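Long-range contacts in diffuse adherence adhesin (Escherichia coli, PDB 4MEE), which mediates bacterial attachment to mammalian cells, autoaggregation and biofilm formation, this C-terminal transport unit forming the outer-membrane beta-barrel of the autotransporter: residues A[153-157]-A[304-308]; A[165-169]-A[339-345]. All coordinates share one frame. Residue numbers count along the deposited sequence, not the author numbering.

Contact 1 of 2, residues A[153-157]-A[304-308]; sequences YATNM and EKYNL
One and a half turns of alpha helix, 153-157, run beside an extended beta strand, 304-308, with N-to-C directions 30° apart (signed crossing angle -30°) and axes 10.5 Å apart at closest. In register, the CA atoms of Tyr153 and Tyr306 lie 10.0 Å apart and those of Met157 and Leu308 7.6 Å, so side chains fill the gap. Alternate strand residues Glu304, Tyr306 and Leu308 turn their CA-to-CB bonds toward the helix. The aromatic part is a tyrosine pair: Tyr153 (chi1 m) and Tyr306 (chi1 p) bring their rings together obliquely, centroids 5.5 Å apart and planes at 37°, with CE1 of Tyr153 3.6 Å from CE1 of Tyr306. Polar contact is slight: Asn156 (chi1 m) gives a weak hydrogen bond from ND2 to Tyr306 OH, 3.3 Å, and the same hydroxyl lies 3.5 Å from Tyr153 CD1. Glu304 approaches through the base of its side chain, CB 4.3 Å from Tyr153 OH; its OE2 is hydrogen-bonded to Asp357 N. At the C-terminal end a Leu308 methyl makes van der Waals contact with helix backbone: CD1 is 4.1 Å from Asn156 O and from Met157 CA. In all, 251 Å² is buried. Here helix 149-162 packs through side chains against the inward face of strand 303-327, the hallmark of an autotransporter beta-barrel with its pore plugged by the helix preceding the barrel strands.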
loop_
_atom_site.group_PDB
_atom_site.type_symbol
_atom_site.label_atom_id
_atom_site.label_comp_id
_atom_site.label_asym_id
_atom_site.label_seq_id
_atom_site.Cartn_x
_atom_site.Cartn_y
_atom_site.Cartn_z
ATOM N N TYR A 153 6.835 10.686 -14.766
ATOM C CA TYR A 153 5.493 10.314 -15.100
ATOM C C TYR A 153 5.206 8.919 -14.611
ATOM O O TYR A 153 4.152 8.668 -14.074
ATOM C CB TYR A 153 5.306 10.335 -16.595
ATOM C CG TYR A 153 5.141 11.693 -17.182
ATOM C CD1 TYR A 153 3.951 12.368 -17.070
ATOM C CD2 TYR A 153 6.167 12.281 -17.880
ATOM C CE1 TYR A 153 3.796 13.606 -17.623
ATOM C CE2 TYR A 153 6.027 13.515 -18.428
ATOM C CZ TYR A 153 4.839 14.173 -18.294
ATOM O OH TYR A 153 4.704 15.402 -18.854
ATOM N N ALA A 154 6.158 8.024 -14.822
ATOM C CA ALA A 154 6.010 6.621 -14.499
ATOM C C ALA A 154 5.876 6.400 -13.020
ATOM O O ALA A 154 5.219 5.482 -12.594
ATOM C CB ALA A 154 7.210 5.863 -14.995
ATOM N N THR A 155 6.537 7.224 -12.238
ATOM C CA THR A 155 6.397 7.139 -10.817
ATOM C C THR A 155 5.071 7.595 -10.259
ATOM O O THR A 155 4.554 6.989 -9.353
ATOM C CB THR A 155 7.471 7.945 -10.171
ATOM O OG1 THR A 155 8.690 7.598 -10.813
ATOM C CG2 THR A 155 7.555 7.566 -8.758
ATOM N N ASN A 156 4.516 8.669 -10.780
ATOM C CA ASN A 156 3.260 9.122 -10.256
ATOM C C ASN A 156 2.219 8.076 -10.479
ATOM O O ASN A 156 1.316 7.909 -9.702
ATOM C CB ASN A 156 2.866 10.398 -10.925
ATOM C CG ASN A 156 3.663 11.542 -10.414
ATOM O OD1 ASN A 156 4.382 11.411 -9.430
ATOM N ND2 ASN A 156 3.554 12.666 -11.069
ATOM N N MET A 157 2.371 7.349 -11.561
ATOM C CA MET A 157 1.478 6.289 -11.882
ATOM C C MET A 157 1.540 5.172 -10.861
ATOM O O MET A 157 0.533 4.593 -10.502
ATOM C CB MET A 157 1.908 5.737 -13.210
ATOM C CG MET A 157 1.289 4.430 -13.539
ATOM S SD MET A 157 0.063 4.794 -14.770
ATOM C CE MET A 157 -0.518 3.149 -15.059
ATOM N N GLU A 304 4.441 20.878 -15.733
ATOM C CA GLU A 304 3.271 20.294 -16.359
ATOM C C GLU A 304 2.321 19.583 -15.437
ATOM O O GLU A 304 2.711 18.704 -14.703
ATOM C CB GLU A 304 3.704 19.290 -17.396
ATOM C CG GLU A 304 4.705 19.837 -18.354
ATOM C CD GLU A 304 4.028 20.584 -19.455
ATOM O OE1 GLU A 304 2.815 20.398 -19.664
ATOM O OE2 GLU A 304 4.721 21.360 -20.107
ATOM N N LYS A 305 1.045 19.912 -15.555
ATOM C CA LYS A 305 0.051 19.345 -14.674
ATOM C C LYS A 305 -0.991 18.522 -15.388
ATOM O O LYS A 305 -1.458 18.897 -16.448
ATOM C CB LYS A 305 -0.647 20.460 -13.945
ATOM C CG LYS A 305 0.307 21.563 -13.561
ATOM C CD LYS A 305 -0.207 22.327 -12.376
ATOM C CE LYS A 305 -1.570 22.908 -12.687
ATOM N NZ LYS A 305 -1.850 24.042 -11.777
ATOM N N TYR A 306 -1.381 17.425 -14.745
ATOM C CA TYR A 306 -2.388 16.493 -15.235
ATOM C C TYR A 306 -3.079 15.788 -14.054
ATOM O O TYR A 306 -2.746 16.059 -12.916
ATOM C CB TYR A 306 -1.732 15.478 -16.174
ATOM C CG TYR A 306 -0.659 14.626 -15.586
ATOM C CD1 TYR A 306 0.599 15.120 -15.368
ATOM C CD2 TYR A 306 -0.905 13.315 -15.305
ATOM C CE1 TYR A 306 1.554 14.338 -14.847
ATOM C CE2 TYR A 306 0.041 12.530 -14.781
ATOM C CZ TYR A 306 1.259 13.056 -14.565
ATOM O OH TYR A 306 2.188 12.250 -14.058
ATOM N N ASN A 307 -4.033 14.889 -14.321
ATOM C CA ASN A 307 -4.727 14.144 -13.253
ATOM C C ASN A 307 -4.680 12.662 -13.425
ATOM O O ASN A 307 -4.761 12.195 -14.528
ATOM C CB ASN A 307 -6.208 14.376 -13.279
ATOM C CG ASN A 307 -6.570 15.803 -13.450
ATOM O OD1 ASN A 307 -7.461 16.130 -14.222
ATOM N ND2 ASN A 307 -5.904 16.679 -12.714
ATOM N N LEU A 308 -4.659 11.916 -12.329
ATOM C CA LEU A 308 -4.876 10.474 -12.409
ATOM C C LEU A 308 -6.027 10.097 -11.496
ATOM O O LEU A 308 -6.095 10.548 -10.369
ATOM C CB LEU A 308 -3.677 9.646 -11.976
ATOM C CG LEU A 308 -2.224 9.996 -11.689
ATOM C CD1 LEU A 308 -1.333 9.208 -12.614
ATOM C CD2 LEU A 308 -1.892 11.461 -11.745
#

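Contact 2 of 2, residues A[165-169]-A[339-345]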
loop_
_atom_site.group_PDB
_atom_site.type_symbol
_atom_site.label_atom_id
_atom_site.label_comp_id
_atom_site.label_asym_id
_atom_site.label_seq_id
_atom_site.Cartn_x
_atom_site.Cartn_y
_atom_site.Cartn_z
ATOM N N LEU A 165 -3.314 1.815 -0.504
ATOM C CA LEU A 165 -3.510 0.402 -0.313
ATOM C C LEU A 165 -3.693 0.084 1.145
ATOM O O LEU A 165 -3.086 0.721 1.979
ATOM C CB LEU A 165 -2.265 -0.315 -0.785
ATOM C CG LEU A 165 -2.362 -1.226 -2.000
ATOM C CD1 LEU A 165 -3.067 -0.562 -3.170
ATOM C CD2 LEU A 165 -0.948 -1.603 -2.376
ATOM N N MET A 166 -4.515 -0.906 1.463
ATOM C CA MET A 166 -4.633 -1.341 2.837
ATOM C C MET A 166 -4.374 -2.834 2.920
ATOM O O MET A 166 -5.085 -3.624 2.316
ATOM C CB MET A 166 -6.018 -1.033 3.371
ATOM C CG MET A 166 -6.038 -0.719 4.856
ATOM S SD MET A 166 -7.704 -0.715 5.543
ATOM C CE MET A 166 -8.473 -1.977 4.531
ATOM N N ASP A 167 -3.366 -3.224 3.687
ATOM C CA ASP A 167 -3.000 -4.623 3.785
ATOM C C ASP A 167 -3.947 -5.359 4.685
ATOM O O ASP A 167 -4.731 -4.752 5.393
ATOM C CB ASP A 167 -1.592 -4.756 4.330
ATOM C CG ASP A 167 -0.548 -4.720 3.243
ATOM O OD1 ASP A 167 -0.869 -5.076 2.090
ATOM O OD2 ASP A 167 0.603 -4.339 3.538
ATOM N N LEU A 168 -3.857 -6.674 4.649
ATOM C CA LEU A 168 -4.677 -7.512 5.473
ATOM C C LEU A 168 -4.235 -7.283 6.882
ATOM O O LEU A 168 -3.110 -6.857 7.111
ATOM C CB LEU A 168 -4.400 -8.957 5.130
ATOM C CG LEU A 168 -5.484 -9.774 4.445
ATOM C CD1 LEU A 168 -6.273 -8.917 3.483
ATOM C CD2 LEU A 168 -4.794 -10.880 3.684
ATOM N N ASN A 169 -5.147 -7.539 7.809
ATOM C CA ASN A 169 -4.876 -7.578 9.234
ATOM C C ASN A 169 -4.796 -6.191 9.819
ATOM O O ASN A 169 -4.681 -6.020 11.016
ATOM C CB ASN A 169 -3.607 -8.373 9.553
ATOM C CG ASN A 169 -3.828 -9.871 9.494
ATOM O OD1 ASN A 169 -4.726 -10.407 10.141
ATOM N ND2 ASN A 169 -3.000 -10.557 8.723
ATOM N N GLN A 339 -0.299 -17.503 10.761
ATOM C CA GLN A 339 -1.286 -17.074 9.779
ATOM C C GLN A 339 -0.758 -17.092 8.341
ATOM O O GLN A 339 -0.142 -16.121 7.895
ATOM C CB GLN A 339 -1.813 -15.679 10.130
ATOM C CG GLN A 339 -2.994 -15.238 9.284
ATOM C CD GLN A 339 -3.208 -13.737 9.309
ATOM O OE1 GLN A 339 -4.257 -13.259 9.737
ATOM N NE2 GLN A 339 -2.216 -12.987 8.848
ATOM N N PRO A 340 -0.994 -18.201 7.615
ATOM C CA PRO A 340 -0.775 -18.185 6.170
ATOM C C PRO A 340 -1.918 -17.436 5.490
ATOM O O PRO A 340 -3.080 -17.645 5.840
ATOM C CB PRO A 340 -0.795 -19.669 5.793
ATOM C CG PRO A 340 -1.620 -20.320 6.850
ATOM C CD PRO A 340 -1.374 -19.538 8.107
ATOM N N HIS A 341 -1.591 -16.561 4.541
ATOM C CA HIS A 341 -2.598 -15.712 3.898
ATOM C C HIS A 341 -2.292 -15.386 2.434
ATOM O O HIS A 341 -1.147 -15.478 1.990
ATOM C CB HIS A 341 -2.801 -14.419 4.698
ATOM C CG HIS A 341 -1.554 -13.609 4.867
ATOM N ND1 HIS A 341 -0.845 -13.572 6.049
ATOM C CD2 HIS A 341 -0.883 -12.813 4.002
ATOM C CE1 HIS A 341 0.205 -12.785 5.905
ATOM N NE2 HIS A 341 0.208 -12.315 4.671
ATOM N N LEU A 342 -3.335 -14.995 1.705
ATOM C CA LEU A 342 -3.240 -14.649 0.289
ATOM C C LEU A 342 -4.107 -13.420 0.011
ATOM O O LEU A 342 -5.239 -13.338 0.488
ATOM C CB LEU A 342 -3.693 -15.837 -0.570
ATOM C CG LEU A 342 -3.832 -15.704 -2.091
ATOM C CD1 LEU A 342 -2.479 -15.639 -2.785
ATOM C CD2 LEU A 342 -4.654 -16.861 -2.637
ATOM N N GLN A 343 -3.569 -12.474 -0.757
ATOM C CA GLN A 343 -4.251 -11.213 -1.062
ATOM C C GLN A 343 -4.046 -10.809 -2.523
ATOM O O GLN A 343 -2.946 -10.946 -3.058
ATOM C CB GLN A 343 -3.747 -10.099 -0.133
ATOM C CG GLN A 343 -4.473 -8.766 -0.279
ATOM C CD GLN A 343 -3.779 -7.612 0.428
ATOM O OE1 GLN A 343 -2.631 -7.722 0.857
ATOM N NE2 GLN A 343 -4.486 -6.493 0.559
ATOM N N ALA A 344 -5.111 -10.312 -3.153
ATOM C CA ALA A 344 -5.052 -9.807 -4.528
ATOM C C ALA A 344 -5.652 -8.404 -4.629
ATOM O O ALA A 344 -6.716 -8.135 -4.067
ATOM C CB ALA A 344 -5.756 -10.761 -5.483
ATOM N N VAL A 345 -4.959 -7.518 -5.345
ATOM C CA VAL A 345 -5.397 -6.132 -5.527
ATOM C C VAL A 345 -5.469 -5.766 -7.015
ATOM O O VAL A 345 -4.535 -6.034 -7.772
ATOM C CB VAL A 345 -4.464 -5.126 -4.799
ATOM C CG1 VAL A 345 -4.995 -3.705 -4.926
ATOM C CG2 VAL A 345 -4.296 -5.491 -3.331
#
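Leu168, Gln343 and Asn169 have the largest areas buried where the irregular segment 165-169 runs along strand 339-345 in nearly the opposite direction, end-to-end vectors 161° apart. Leu168 points toward the strand and rests its CD2 4.0 Å from Gln343 CB, 4.2 Å from His341 CB and 4.1 Å from Leu342 O, so one methyl group fits over the backbone and the bases of two inward side chains. Gln343 reaches across in return with an extended side chain (chi1 and chi2 both t). Its NE2 donates a weak hydrogen bond to Met166 O, 3.4 Å, a backbone acceptor, and also bonds weakly to Ser314 OG. Its OE1 lies 3.4 Å from Asp167 OD1, but both are acceptors and do not bond; the Asp167 carboxylate is instead in a salt bridge with Lys373. Asn169 directs its side chain at that of Gln339, bringing the two amides together near the start of the strand segment. At the other end, Leu165 CD1 touches Val345 CG1 at 4.1 Å, a small apolar contact. Altogether 364 Å² is buried between a chain without regular structure and the inner face of the barrel wall, as expected of an autotransporter translocation domain where the linker passes through the barrel. Strand 333-355 is flanked in the sheet by 303-327 and 370-383, while the loop after helix 149-162 also meets strand 280-298, where Glu284 accepts a hydrogen bond from Asn169 N and Leu168 packs on the same residue.

Overall arrangement
Both contacts involve the part of the chain preceding the barrel strands and running inside the barrel: helix 149-162 supplies contact 1, and the irregular segment following it supplies contact 2. Their centres lie 27 Å apart and their nearest atoms about 10 Å, without touching. The wall partners are consecutive antiparallel strands, 303-327 and 333-355, paired in one sheet. The centre of contact 1 lies about 18 Å from the centre of the chain, that of contact 2 about 10 Å, deeper in the pore. The character changes along this path, from a tyrosine pair with a leucine to a more polar lining. Segments 153-157 and 165-169 together occupy the pore, consistent with the post-translocation state of autotransporters.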